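Local coordinates for lipolytic protein G-D-S-L family (Veillonella parvula DSM 2008, PDB 4RW0) that is a GDSL-family SGNH hydrolase that probably cleaves ester bonds of lipids or other acylated substrates, at residues A[106-110]-A[128-132]; A[111-117]-A[149-153]; A[143-149]-A[173-178]. All coordinates share one frame. Residue numbers count along the deposited sequence, not the author numbering.

Interaction 1. Residues A[106-110]-A[128-132]; sequences IIGLE and NEQLK
Extended backbone runs from Ile-106, in parallel strand 104-108, and stays extended through Leu-109 and Glu-110 as the chain leaves the sheet; residues 128-132 form a helical turn closed by Lys-132 N to Asn-128 O (3.0 Å). The closest CA pair is Leu-109 and Asn-128, 5.8 Å apart. Ile-107 directs its CB at the helix, and its CG2 lies 4.2 Å from Leu-131 CD1; both side chains also pack on helix 85-100, Ile-107 on Ile-96 and Leu-131 on Leu-92. Leu-109, an m,t rotamer, fills the middle of the interface: its CB is 3.6 Å from Asn-128 CG, its CD2 is 3.8 Å from Leu-131 CB and its CD1 is 3.9 Å from Lys-132 CG. The amine of Lys-132 turns back along its own helix, NZ forming a salt bridge with Glu-129 OE1 at 3.3 Å. Glu-110 is held by its backbone: Asn-128 ND2 donates to Glu-110 O (3.1 Å, 161°), while a water accepts from Glu-110 N (3.1 Å) and donates to Asn-128 OD1 (2.8 Å). The carboxylate of Glu-110 leads away from the helix to the backbone amide of Thr-76. This is the strand-to-helix packing of a right-handed beta-alpha-beta crossover, here 104-108, 120-138 and 141-143, in the alpha/beta/alpha sandwich of SGNH hydrolases.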
ATOM      1  N   ILE A 106      -3.773   0.703  -8.455  1.00 22.62           N
ATOM      2  CA  ILE A 106      -2.316   0.549  -8.220  1.00 24.16           C
ATOM      3  C   ILE A 106      -2.142  -0.229  -6.963  1.00 23.17           C
ATOM      4  O   ILE A 106      -2.731   0.100  -5.931  1.00 22.25           O
ATOM      5  CB  ILE A 106      -1.636   1.917  -8.105  1.00 24.89           C
ATOM      6  CG1 ILE A 106      -1.881   2.730  -9.352  1.00 24.38           C
ATOM      7  CG2 ILE A 106      -0.152   1.711  -7.842  1.00 23.25           C
ATOM      8  CD1 ILE A 106      -1.623   4.207  -9.184  1.00 26.43           C
ATOM      9  N   ILE A 107      -1.337  -1.282  -7.036  1.00 21.97           N
ATOM     10  CA  ILE A 107      -1.121  -2.160  -5.940  1.00 23.42           C
ATOM     11  C   ILE A 107       0.216  -1.888  -5.230  1.00 26.47           C
ATOM     12  O   ILE A 107       1.237  -1.747  -5.903  1.00 26.33           O
ATOM     13  CB  ILE A 107      -1.085  -3.642  -6.446  1.00 28.35           C
ATOM     14  CG1 ILE A 107      -2.417  -4.028  -7.061  1.00 31.69           C
ATOM     15  CG2 ILE A 107      -0.829  -4.603  -5.316  1.00 31.40           C
ATOM     16  CD1 ILE A 107      -2.378  -5.365  -7.773  1.00 37.09           C
ATOM     17  N   GLY A 108       0.202  -1.812  -3.897  1.00 22.71           N
ATOM     18  CA  GLY A 108       1.434  -1.681  -3.128  1.00 23.27           C
ATOM     19  C   GLY A 108       1.771  -2.992  -2.508  1.00 22.78           C
ATOM     20  O   GLY A 108       0.883  -3.702  -2.049  1.00 21.86           O
ATOM     21  N   LEU A 109       3.040  -3.383  -2.545  1.00 24.42           N
ATOM     22  CA  LEU A 109       3.478  -4.617  -1.893  1.00 24.36           C
ATOM     23  C   LEU A 109       3.949  -4.225  -0.519  1.00 25.80           C
ATOM     24  O   LEU A 109       4.928  -3.504  -0.394  1.00 24.73           O
ATOM     25  CB  LEU A 109       4.612  -5.275  -2.675  1.00 26.28           C
ATOM     26  CG  LEU A 109       4.324  -5.464  -4.149  1.00 26.11           C
ATOM     27  CD1 LEU A 109       5.521  -6.078  -4.894  1.00 28.40           C
ATOM     28  CD2 LEU A 109       3.091  -6.325  -4.357  1.00 26.23           C
ATOM     29  N   GLU A 110       3.313  -4.768   0.508  1.00 22.75           N
ATOM     30  CA  GLU A 110       3.587  -4.364   1.834  1.00 23.71           C
ATOM     31  C   GLU A 110       5.002  -4.837   2.280  1.00 23.57           C
ATOM     32  O   GLU A 110       5.536  -5.804   1.772  1.00 23.42           O
ATOM     33  CB  GLU A 110       2.501  -4.828   2.796  1.00 26.64           C
ATOM     34  CG  GLU A 110       2.331  -3.825   3.963  1.00 34.29           C
ATOM     35  CD  GLU A 110       0.916  -3.788   4.607  1.00 37.49           C
ATOM     36  OE1 GLU A 110       0.156  -4.773   4.449  1.00 35.97           O
ATOM     37  OE2 GLU A 110       0.602  -2.763   5.279  1.00 36.33           O
ATOM     38  N   ASN A 128       3.215 -11.323  -1.753  1.00 25.40           N
ATOM     39  CA  ASN A 128       3.688 -10.353  -2.712  1.00 26.90           C
ATOM     40  C   ASN A 128       4.052 -10.980  -4.056  1.00 26.92           C
ATOM     41  O   ASN A 128       3.836 -10.374  -5.104  1.00 27.74           O
ATOM     42  CB  ASN A 128       4.872  -9.521  -2.178  1.00 26.69           C
ATOM     43  CG  ASN A 128       4.483  -8.523  -1.115  1.00 26.18           C
ATOM     44  OD1 ASN A 128       3.318  -8.200  -0.952  1.00 26.91           O
ATOM     45  ND2 ASN A 128       5.484  -8.048  -0.359  1.00 26.94           N
ATOM     46  N   GLU A 129       4.628 -12.175  -4.050  1.00 28.30           N
ATOM     47  CA  GLU A 129       4.847 -12.903  -5.337  1.00 29.71           C
ATOM     48  C   GLU A 129       3.574 -13.149  -6.128  1.00 27.70           C
ATOM     49  O   GLU A 129       3.517 -12.921  -7.345  1.00 27.94           O
ATOM     50  CB  GLU A 129       5.568 -14.279  -5.109  1.00 35.55           C
ATOM     51  CG  GLU A 129       7.039 -14.119  -4.742  1.00 43.05           C
ATOM     52  CD  GLU A 129       7.811 -13.146  -5.666  1.00 54.75           C
ATOM     53  OE1 GLU A 129       8.338 -12.122  -5.119  1.00 56.84           O
ATOM     54  OE2 GLU A 129       7.862 -13.365  -6.927  1.00 56.68           O
ATOM     55  N   GLN A 130       2.523 -13.539  -5.444  1.00 31.57           N
ATOM     56  CA  GLN A 130       1.252 -13.752  -6.132  1.00 31.59           C
ATOM     57  C   GLN A 130       0.644 -12.473  -6.636  1.00 31.61           C
ATOM     58  O   GLN A 130       0.019 -12.449  -7.697  1.00 30.15           O
ATOM     59  CB  GLN A 130       0.295 -14.505  -5.243  1.00 34.65           C
ATOM     60  CG  GLN A 130       0.742 -15.925  -4.915  1.00 38.19           C
ATOM     61  CD  GLN A 130      -0.164 -16.607  -3.916  1.00 42.24           C
ATOM     62  OE1 GLN A 130      -1.265 -17.026  -4.239  1.00 43.19           O
ATOM     63  NE2 GLN A 130       0.293 -16.713  -2.689  1.00 50.15           N
ATOM     64  N   LEU A 131       0.848 -11.363  -5.913  1.00 33.46           N
ATOM     65  CA  LEU A 131       0.328 -10.084  -6.377  1.00 28.12           C
ATOM     66  C   LEU A 131       1.056  -9.648  -7.620  1.00 27.00           C
ATOM     67  O   LEU A 131       0.469  -9.104  -8.569  1.00 28.92           O
ATOM     68  CB  LEU A 131       0.490  -8.985  -5.266  1.00 27.40           C
ATOM     69  CG  LEU A 131      -0.460  -9.084  -4.074  1.00 26.49           C
ATOM     70  CD1 LEU A 131      -0.094  -8.046  -2.980  1.00 27.72           C
ATOM     71  CD2 LEU A 131      -1.906  -8.866  -4.566  1.00 27.37           C
ATOM     72  N   LYS A 132       2.373  -9.806  -7.628  1.00 28.58           N
ATOM     73  CA  LYS A 132       3.114  -9.408  -8.836  1.00 30.69           C
ATOM     74  C   LYS A 132       2.623 -10.220 -10.056  1.00 30.63           C
ATOM     75  O   LYS A 132       2.520  -9.679 -11.149  1.00 32.81           O
ATOM     76  CB  LYS A 132       4.616  -9.625  -8.716  1.00 30.29           C
ATOM     77  CG  LYS A 132       5.287  -8.788  -7.689  1.00 33.12           C
ATOM     78  CD  LYS A 132       6.783  -8.996  -7.726  1.00 40.20           C
ATOM     79  CE  LYS A 132       7.315  -9.361  -6.375  1.00 49.20           C
ATOM     80  NZ  LYS A 132       8.778  -9.118  -6.342  1.00 58.76           N
TER
HETATM   81  O   HOH W   1       1.172  -6.963   0.331  1.00 30.53           O

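Interaction 2. Residues A[111-117]-A[149-153]; sequences TQIDSDM and LFEAD
Gln-112 reaches over the helix at residues 149-153, its OE1 only 3.1 Å from Phe-150 CA and 3.5 Å from Phe-150 CB, at the edge of the aromatic ring. Its chi1 in the p well carries the amide to the helix. The loop after strand 104-108 thus packs on helix 145-154. Segment 111-117 is irregular, with a type I turn from Ile-113 to Asp-116 (Asp-116 N to Ile-113 O, 3.2 Å); residues 149-153 are helical, Asp-153 N bonding Leu-149 O at 2.8 Å. Thr-111 faces Leu-149 and Gln-112 faces Phe-150, each CA pair 7.0 Å apart. Apolar contacts flank the amide: Thr-111 CG2 lies 4.0 Å from Leu-149 CD1, and the selenomethionine Met-117 sets CE 3.6 Å from Phe-150 CE1, near the ring plane. Gln-112 NE2 donates to Asp-114 OD1 (3.0 Å). The Asp-114 and Asp-153 carboxylates come together, Asp-114 OD1 4.1 Å from Asp-153 OD2. One water accepts from Gln-112 NE2 (3.2 Å) and reaches Phe-150 O (3.1 Å) and Asp-153 OD2 (2.5 Å). Two more span the acids, one lying 2.7 Å from both Asp-114 OD2 and Asp-153 OD1, the other 2.6 Å from Asp-114 OD1 and 2.7 Å from Asp-153 OD2. With no direct hydrogen bond between the segments, the polar side runs through water, which probably eases the closeness of two like charges.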
ATOM      1  N   THR A 111       5.532  -4.121   3.229  1.00 22.07           N
ATOM      2  CA  THR A 111       6.878  -4.247   3.718  1.00 24.41           C
ATOM      3  C   THR A 111       7.044  -5.373   4.701  1.00 24.84           C
ATOM      4  O   THR A 111       6.101  -6.001   5.161  1.00 25.72           O
ATOM      5  CB  THR A 111       7.283  -2.888   4.337  1.00 24.45           C
ATOM      6  OG1 THR A 111       6.232  -2.407   5.183  1.00 24.96           O
ATOM      7  CG2 THR A 111       7.489  -1.866   3.251  1.00 25.95           C
ATOM      8  N   GLN A 112       8.289  -5.674   5.023  1.00 25.93           N
ATOM      9  CA  GLN A 112       8.598  -6.866   5.791  1.00 24.20           C
ATOM     10  C   GLN A 112       8.147  -6.860   7.230  1.00 23.57           C
ATOM     11  O   GLN A 112       8.014  -5.820   7.861  1.00 24.79           O
ATOM     12  CB  GLN A 112      10.116  -7.124   5.729  1.00 25.59           C
ATOM     13  CG  GLN A 112      10.925  -6.219   6.657  1.00 22.60           C
ATOM     14  CD  GLN A 112      12.346  -5.991   6.118  1.00 25.71           C
ATOM     15  OE1 GLN A 112      12.536  -5.517   4.997  1.00 27.33           O
ATOM     16  NE2 GLN A 112      13.338  -6.279   6.940  1.00 27.58           N
ATOM     17  N   ILE A 113       7.943  -8.050   7.759  1.00 23.21           N
ATOM     18  CA  ILE A 113       7.693  -8.243   9.176  1.00 25.66           C
ATOM     19  C   ILE A 113       9.082  -8.510   9.808  1.00 26.74           C
ATOM     20  O   ILE A 113       9.596  -9.654   9.799  1.00 29.35           O
ATOM     21  CB  ILE A 113       6.646  -9.367   9.416  1.00 25.53           C
ATOM     22  CG1 ILE A 113       5.299  -8.913   8.792  1.00 26.36           C
ATOM     23  CG2 ILE A 113       6.476  -9.592  10.928  1.00 29.65           C
ATOM     24  CD1 ILE A 113       4.141  -9.767   9.123  1.00 30.31           C
ATOM     25  N   ASP A 114       9.673  -7.428  10.316  1.00 29.38           N
ATOM     26  CA  ASP A 114      11.082  -7.382  10.734  1.00 29.63           C
ATOM     27  C   ASP A 114      11.342  -8.134  12.026  1.00 29.07           C
ATOM     28  O   ASP A 114      12.453  -8.435  12.347  1.00 32.30           O
ATOM     29  CB  ASP A 114      11.566  -5.920  10.915  1.00 28.68           C
ATOM     30  CG  ASP A 114      13.111  -5.789  10.820  1.00 33.61           C
ATOM     31  OD1 ASP A 114      13.684  -6.440   9.906  1.00 34.46           O
ATOM     32  OD2 ASP A 114      13.740  -5.036  11.631  1.00 37.94           O
ATOM     33  N   SER A 115      10.317  -8.415  12.794  1.00 27.13           N
ATOM     34  CA  SER A 115      10.465  -9.213  13.990  1.00 29.42           C
ATOM     35  C   SER A 115      10.515 -10.717  13.737  1.00 31.17           C
ATOM     36  O   SER A 115      10.678 -11.437  14.689  1.00 33.55           O
ATOM     37  CB  SER A 115       9.225  -8.997  14.888  1.00 30.76           C
ATOM     38  OG  SER A 115       8.079  -9.264  14.087  1.00 33.42           O
ATOM     39  N   ASP A 116      10.235 -11.189  12.523  1.00 33.02           N
ATOM     40  CA  ASP A 116      10.131 -12.631  12.261  1.00 35.20           C
ATOM     41  C   ASP A 116      10.481 -12.942  10.805  1.00 32.90           C
ATOM     42  O   ASP A 116       9.643 -13.399  10.003  1.00 29.92           O
ATOM     43  CB  ASP A 116       8.701 -13.115  12.612  1.00 39.47           C
ATOM     44  CG  ASP A 116       8.603 -14.644  12.738  1.00 43.23           C
ATOM     45  OD1 ASP A 116       9.635 -15.318  12.894  1.00 41.96           O
ATOM     46  OD2 ASP A 116       7.487 -15.160  12.655  1.00 39.29           O
HETATM   47  N   MSE A 117      11.726 -12.654  10.448  1.00 31.31           N
HETATM   48  CA  MSE A 117      12.137 -12.757   9.077  1.00 31.98           C
HETATM   49  C   MSE A 117      12.145 -14.208   8.573  1.00 34.63           C
HETATM   50  O   MSE A 117      12.135 -14.420   7.361  1.00 34.88           O
HETATM   51  CB  MSE A 117      13.468 -12.029   8.880  1.00 34.16           C
HETATM   52  CG  MSE A 117      13.340 -10.485   9.091  1.00 34.27           C
HETATM   53 SE   MSE A 117      12.083  -9.726   7.752  1.00 29.91          SE
HETATM   54  CE  MSE A 117      13.213  -9.621   6.173  1.00 32.04           C
ATOM     55  N   LEU A 149      12.593  -1.109   1.326  1.00 20.77           N
ATOM     56  CA  LEU A 149      13.020  -1.117   2.683  1.00 20.66           C
ATOM     57  C   LEU A 149      13.902  -2.321   3.056  1.00 23.19           C
ATOM     58  O   LEU A 149      14.750  -2.199   3.969  1.00 20.24           O
ATOM     59  CB  LEU A 149      11.837  -1.040   3.627  1.00 22.47           C
ATOM     60  CG  LEU A 149      11.067   0.329   3.497  1.00 23.03           C
ATOM     61  CD1 LEU A 149      10.257   0.613   4.739  1.00 24.36           C
ATOM     62  CD2 LEU A 149      11.981   1.549   3.299  1.00 24.69           C
ATOM     63  N   PHE A 150      13.667  -3.473   2.412  1.00 23.78           N
ATOM     64  CA  PHE A 150      14.482  -4.658   2.711  1.00 26.92           C
ATOM     65  C   PHE A 150      15.952  -4.368   2.396  1.00 23.37           C
ATOM     66  O   PHE A 150      16.823  -4.608   3.211  1.00 27.00           O
ATOM     67  CB  PHE A 150      14.011  -5.874   1.881  1.00 28.55           C
ATOM     68  CG  PHE A 150      14.870  -7.106   2.119  1.00 30.74           C
ATOM     69  CD1 PHE A 150      14.722  -7.855   3.255  1.00 32.61           C
ATOM     70  CD2 PHE A 150      15.887  -7.458   1.221  1.00 37.33           C
ATOM     71  CE1 PHE A 150      15.546  -8.977   3.487  1.00 36.22           C
ATOM     72  CE2 PHE A 150      16.735  -8.558   1.459  1.00 34.23           C
ATOM     73  CZ  PHE A 150      16.537  -9.324   2.573  1.00 32.34           C
ATOM     74  N   GLU A 151      16.186  -3.826   1.229  1.00 24.07           N
ATOM     75  CA  GLU A 151      17.574  -3.478   0.781  1.00 28.70           C
ATOM     76  C   GLU A 151      18.216  -2.406   1.624  1.00 30.16           C
ATOM     77  O   GLU A 151      19.392  -2.500   2.015  1.00 27.25           O
ATOM     78  CB  GLU A 151      17.568  -3.087  -0.682  1.00 31.00           C
ATOM     79  CG  GLU A 151      17.279  -4.304  -1.548  1.00 34.10           C
ATOM     80  CD  GLU A 151      17.262  -4.039  -3.040  1.00 38.70           C
ATOM     81  OE1 GLU A 151      17.314  -2.870  -3.491  1.00 46.10           O
ATOM     82  OE2 GLU A 151      17.164  -5.038  -3.789  1.00 40.31           O
ATOM     83  N   ALA A 152      17.431  -1.411   1.999  1.00 24.47           N
ATOM     84  CA  ALA A 152      17.960  -0.338   2.791  1.00 22.45           C
ATOM     85  C   ALA A 152      18.309  -0.832   4.153  1.00 24.48           C
ATOM     86  O   ALA A 152      19.400  -0.510   4.742  1.00 26.67           O
ATOM     87  CB  ALA A 152      16.916   0.786   2.895  1.00 25.05           C
ATOM     88  N   ASP A 153      17.396  -1.588   4.759  1.00 23.88           N
ATOM     89  CA  ASP A 153      17.669  -2.093   6.116  1.00 26.77           C
ATOM     90  C   ASP A 153      18.881  -3.091   6.117  1.00 28.14           C
ATOM     91  O   ASP A 153      19.710  -3.110   7.057  1.00 27.09           O
ATOM     92  CB  ASP A 153      16.436  -2.769   6.682  1.00 30.11           C
ATOM     93  CG  ASP A 153      16.679  -3.424   7.968  1.00 31.08           C
ATOM     94  OD1 ASP A 153      16.607  -2.731   9.046  1.00 32.77           O
ATOM     95  OD2 ASP A 153      16.835  -4.682   7.873  1.00 34.63           O
TER
HETATM   96  O   HOH W   2      16.386  -6.104   5.860  1.00 29.21           O
HETATM   97  O   HOH W   3      16.201  -4.017  11.428  1.00 39.34           O
HETATM   98  O   HOH W   4      16.249  -6.869   9.427  1.00 42.66           O

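Interaction 3. Residues A[143-149]-A[173-178]; sequences IDFYTTL and LMAYKA
An aspartate N-cap starts the helix that packs here on helix 168-182, in one outer layer of the alpha/beta/alpha sandwich. Asp-144 OD1 accepts from Thr-147 N (3.1 Å), and Thr-147 OG1 makes a very short bond to Asp-144 OD2 (2.5 Å). The axes of the short segments 145-149 and 173-178 approach to 9.5 Å, their directions 134° apart. CA pairs Ile-143/Ala-178 and Phe-145/Met-174 are both 5.9 Å apart. Phe-145, chi1 m, receives the selenomethionine Met-174 over one ring face: CE is 3.7 Å from the ring centroid, a CH-pi contact, and SE, 5.1 Å from the same centroid, adds an oblique Met-aromatic one. Phe-145 CZ also meets Ala-178 CB at 4.0 Å, as does Ile-143 CD1. Leu-149 CD2 lies 4.1 Å from Leu-173 CB, and Leu-149 CD1 is 4.1 Å from Met-174 CG. Towards solvent, Lys-177 CG comes 3.3 Å from Thr-148 OG1, and a water links Thr-148 OG1 (3.0 Å) with Lys-177 NZ (3.1 Å). On the sheet side, Ile-143 and Phe-145 rest on Phe-71 of strand 69-73, while Trp-25 of helix 25-32 touches Phe-145, Met-174 and Ala-178.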
ATOM      1  N   ILE A 143       3.713  -1.011  -6.927  1.00 28.68           N
ATOM      2  CA  ILE A 143       4.772  -0.344  -6.176  1.00 26.50           C
ATOM      3  C   ILE A 143       5.398  -1.291  -5.153  1.00 26.25           C
ATOM      4  O   ILE A 143       4.768  -1.666  -4.151  1.00 26.71           O
ATOM      5  CB  ILE A 143       4.272   0.962  -5.475  1.00 25.67           C
ATOM      6  CG1 ILE A 143       3.537   1.885  -6.444  1.00 24.41           C
ATOM      7  CG2 ILE A 143       5.459   1.660  -4.762  1.00 25.40           C
ATOM      8  CD1 ILE A 143       2.801   3.053  -5.768  1.00 24.76           C
ATOM      9  N   ASP A 144       6.651  -1.679  -5.388  1.00 26.07           N
ATOM     10  CA  ASP A 144       7.330  -2.708  -4.570  1.00 26.78           C
ATOM     11  C   ASP A 144       8.001  -2.066  -3.389  1.00 26.45           C
ATOM     12  O   ASP A 144       9.252  -1.910  -3.369  1.00 25.67           O
ATOM     13  CB  ASP A 144       8.371  -3.506  -5.402  1.00 29.24           C
ATOM     14  CG  ASP A 144       9.005  -4.666  -4.620  1.00 31.06           C
ATOM     15  OD1 ASP A 144       8.663  -4.978  -3.455  1.00 28.87           O
ATOM     16  OD2 ASP A 144       9.907  -5.308  -5.175  1.00 37.08           O
ATOM     17  N   PHE A 145       7.210  -1.700  -2.370  1.00 21.56           N
ATOM     18  CA  PHE A 145       7.800  -1.125  -1.175  1.00 21.81           C
ATOM     19  C   PHE A 145       8.662  -2.110  -0.427  1.00 22.57           C
ATOM     20  O   PHE A 145       9.626  -1.730   0.271  1.00 19.80           O
ATOM     21  CB  PHE A 145       6.716  -0.614  -0.249  1.00 20.83           C
ATOM     22  CG  PHE A 145       5.885   0.524  -0.803  1.00 20.88           C
ATOM     23  CD1 PHE A 145       6.420   1.812  -0.961  1.00 20.56           C
ATOM     24  CD2 PHE A 145       4.528   0.338  -1.091  1.00 24.97           C
ATOM     25  CE1 PHE A 145       5.640   2.858  -1.387  1.00 22.28           C
ATOM     26  CE2 PHE A 145       3.748   1.390  -1.521  1.00 23.54           C
ATOM     27  CZ  PHE A 145       4.302   2.667  -1.678  1.00 22.39           C
ATOM     28  N   TYR A 146       8.285  -3.389  -0.500  1.00 22.23           N
ATOM     29  CA  TYR A 146       8.950  -4.413   0.259  1.00 20.86           C
ATOM     30  C   TYR A 146      10.479  -4.370  -0.040  1.00 21.59           C
ATOM     31  O   TYR A 146      11.295  -4.336   0.889  1.00 24.73           O
ATOM     32  CB  TYR A 146       8.443  -5.844  -0.112  1.00 22.68           C
ATOM     33  CG  TYR A 146       9.150  -6.942   0.671  1.00 24.51           C
ATOM     34  CD1 TYR A 146      10.383  -7.449   0.277  1.00 25.80           C
ATOM     35  CD2 TYR A 146       8.597  -7.452   1.818  1.00 23.93           C
ATOM     36  CE1 TYR A 146      11.055  -8.403   1.032  1.00 25.83           C
ATOM     37  CE2 TYR A 146       9.255  -8.379   2.565  1.00 25.31           C
ATOM     38  CZ  TYR A 146      10.484  -8.875   2.159  1.00 26.26           C
ATOM     39  OH  TYR A 146      11.077  -9.815   3.005  1.00 29.14           O
ATOM     40  N   THR A 147      10.812  -4.331  -1.317  1.00 24.38           N
ATOM     41  CA  THR A 147      12.210  -4.391  -1.748  1.00 28.82           C
ATOM     42  C   THR A 147      12.988  -3.143  -1.343  1.00 29.36           C
ATOM     43  O   THR A 147      14.123  -3.206  -0.863  1.00 27.83           O
ATOM     44  CB  THR A 147      12.294  -4.632  -3.239  1.00 29.11           C
ATOM     45  OG1 THR A 147      11.662  -5.868  -3.521  1.00 28.30           O
ATOM     46  CG2 THR A 147      13.781  -4.783  -3.693  1.00 34.98           C
ATOM     47  N   THR A 148      12.340  -2.000  -1.455  1.00 26.31           N
ATOM     48  CA  THR A 148      12.925  -0.746  -1.037  1.00 24.94           C
ATOM     49  C   THR A 148      13.414  -0.721   0.377  1.00 22.48           C
ATOM     50  O   THR A 148      14.554  -0.351   0.641  1.00 24.34           O
ATOM     51  CB  THR A 148      11.888   0.410  -1.277  1.00 26.24           C
ATOM     52  OG1 THR A 148      11.524   0.439  -2.639  1.00 25.18           O
ATOM     53  CG2 THR A 148      12.474   1.699  -0.936  1.00 28.97           C
ATOM     54  N   LEU A 149      12.593  -1.109   1.326  1.00 20.77           N
ATOM     55  CA  LEU A 149      13.020  -1.117   2.683  1.00 20.66           C
ATOM     56  C   LEU A 149      13.902  -2.321   3.056  1.00 23.19           C
ATOM     57  O   LEU A 149      14.750  -2.199   3.969  1.00 20.24           O
ATOM     58  CB  LEU A 149      11.837  -1.040   3.627  1.00 22.47           C
ATOM     59  CG  LEU A 149      11.067   0.329   3.497  1.00 23.03           C
ATOM     60  CD1 LEU A 149      10.257   0.613   4.739  1.00 24.36           C
ATOM     61  CD2 LEU A 149      11.981   1.549   3.299  1.00 24.69           C
ATOM     62  N   LEU A 173      11.900   6.923   1.746  1.00 18.87           N
ATOM     63  CA  LEU A 173      12.312   5.978   0.719  1.00 18.93           C
ATOM     64  C   LEU A 173      11.094   5.365  -0.001  1.00 20.40           C
ATOM     65  O   LEU A 173      11.096   5.176  -1.205  1.00 19.17           O
ATOM     66  CB  LEU A 173      13.183   4.879   1.308  1.00 20.83           C
ATOM     67  CG  LEU A 173      14.566   5.358   1.838  1.00 24.33           C
ATOM     68  CD1 LEU A 173      15.378   4.233   2.488  1.00 25.86           C
ATOM     69  CD2 LEU A 173      15.390   5.998   0.747  1.00 24.30           C
HETATM   70  N   MSE A 174      10.028   5.120   0.751  1.00 18.91           N
HETATM   71  CA  MSE A 174       8.780   4.585   0.150  1.00 18.49           C
HETATM   72  C   MSE A 174       8.202   5.600  -0.761  1.00 17.57           C
HETATM   73  O   MSE A 174       7.812   5.273  -1.828  1.00 20.09           O
HETATM   74  CB  MSE A 174       7.810   4.179   1.280  1.00 18.33           C
HETATM   75  CG  MSE A 174       8.153   2.927   2.027  1.00 20.17           C
HETATM   76 SE   MSE A 174       6.829   2.594   3.470  1.00 21.73          SE
HETATM   77  CE  MSE A 174       5.239   2.049   2.410  1.00 23.38           C
ATOM     78  N   ALA A 175       8.199   6.868  -0.366  1.00 18.46           N
ATOM     79  CA  ALA A 175       7.636   7.948  -1.203  1.00 20.91           C
ATOM     80  C   ALA A 175       8.372   8.032  -2.537  1.00 21.95           C
ATOM     81  O   ALA A 175       7.753   8.133  -3.568  1.00 19.61           O
ATOM     82  CB  ALA A 175       7.747   9.308  -0.470  1.00 19.67           C
ATOM     83  N   TYR A 176       9.690   7.975  -2.490  1.00 21.52           N
ATOM     84  CA  TYR A 176      10.503   7.974  -3.739  1.00 20.76           C
ATOM     85  C   TYR A 176      10.159   6.822  -4.626  1.00 21.38           C
ATOM     86  O   TYR A 176       9.947   6.989  -5.850  1.00 24.56           O
ATOM     87  CB  TYR A 176      12.017   8.031  -3.466  1.00 21.39           C
ATOM     88  CG  TYR A 176      12.437   9.062  -2.481  1.00 21.52           C
ATOM     89  CD1 TYR A 176      11.792  10.263  -2.384  1.00 25.12           C
ATOM     90  CD2 TYR A 176      13.547   8.874  -1.694  1.00 25.03           C
ATOM     91  CE1 TYR A 176      12.176  11.234  -1.469  1.00 22.67           C
ATOM     92  CE2 TYR A 176      13.965   9.835  -0.802  1.00 23.42           C
ATOM     93  CZ  TYR A 176      13.260  10.994  -0.684  1.00 26.15           C
ATOM     94  OH  TYR A 176      13.659  11.958   0.226  1.00 29.32           O
ATOM     95  N   LYS A 177      10.026   5.663  -4.033  1.00 19.62           N
ATOM     96  CA  LYS A 177       9.688   4.496  -4.830  1.00 21.55           C
ATOM     97  C   LYS A 177       8.270   4.623  -5.413  1.00 23.24           C
ATOM     98  O   LYS A 177       8.077   4.302  -6.550  1.00 20.46           O
ATOM     99  CB  LYS A 177       9.740   3.272  -3.966  1.00 22.11           C
ATOM    100  CG  LYS A 177       9.493   1.977  -4.697  1.00 29.06           C
ATOM    101  CD  LYS A 177      10.570   1.711  -5.751  1.00 30.56           C
ATOM    102  CE  LYS A 177      10.662   0.231  -5.998  1.00 39.00           C
ATOM    103  NZ  LYS A 177      11.865  -0.013  -6.832  1.00 46.28           N
ATOM    104  N   ALA A 178       7.310   5.184  -4.657  1.00 20.72           N
ATOM    105  CA  ALA A 178       5.905   5.378  -5.191  1.00 19.33           C
ATOM    106  C   ALA A 178       5.888   6.425  -6.292  1.00 20.29           C
ATOM    107  O   ALA A 178       5.183   6.307  -7.295  1.00 19.10           O
ATOM    108  CB  ALA A 178       5.001   5.859  -4.047  1.00 19.84           C
TER
HETATM  109  O   HOH W   5      13.874   0.674  -4.552  1.00 55.87           O

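In the fold
Along the chain, interaction 1 closes before interaction 3 opens, while interaction 2 crosses both in sequence and begins where 106-110 ends. The centres of interactions 1 and 2 lie about 15 Å apart, and that of interaction 3 about 12 Å from each. The backbones of 106-110 and 143-149 join interactions 1 and 3 through probable hydrogen bonds, Ile-107 O to Ile-143 N (2.8 Å) and Leu-109 N to Ile-143 O (2.9 Å). Interactions 2 and 3 share Leu-149 and helix 145-154. Helices 120-138 and 168-182 pack on opposite faces of the parallel sheet, and the loop leaving strand 104-108 links the C-terminal ends of the strands to helix 145-154.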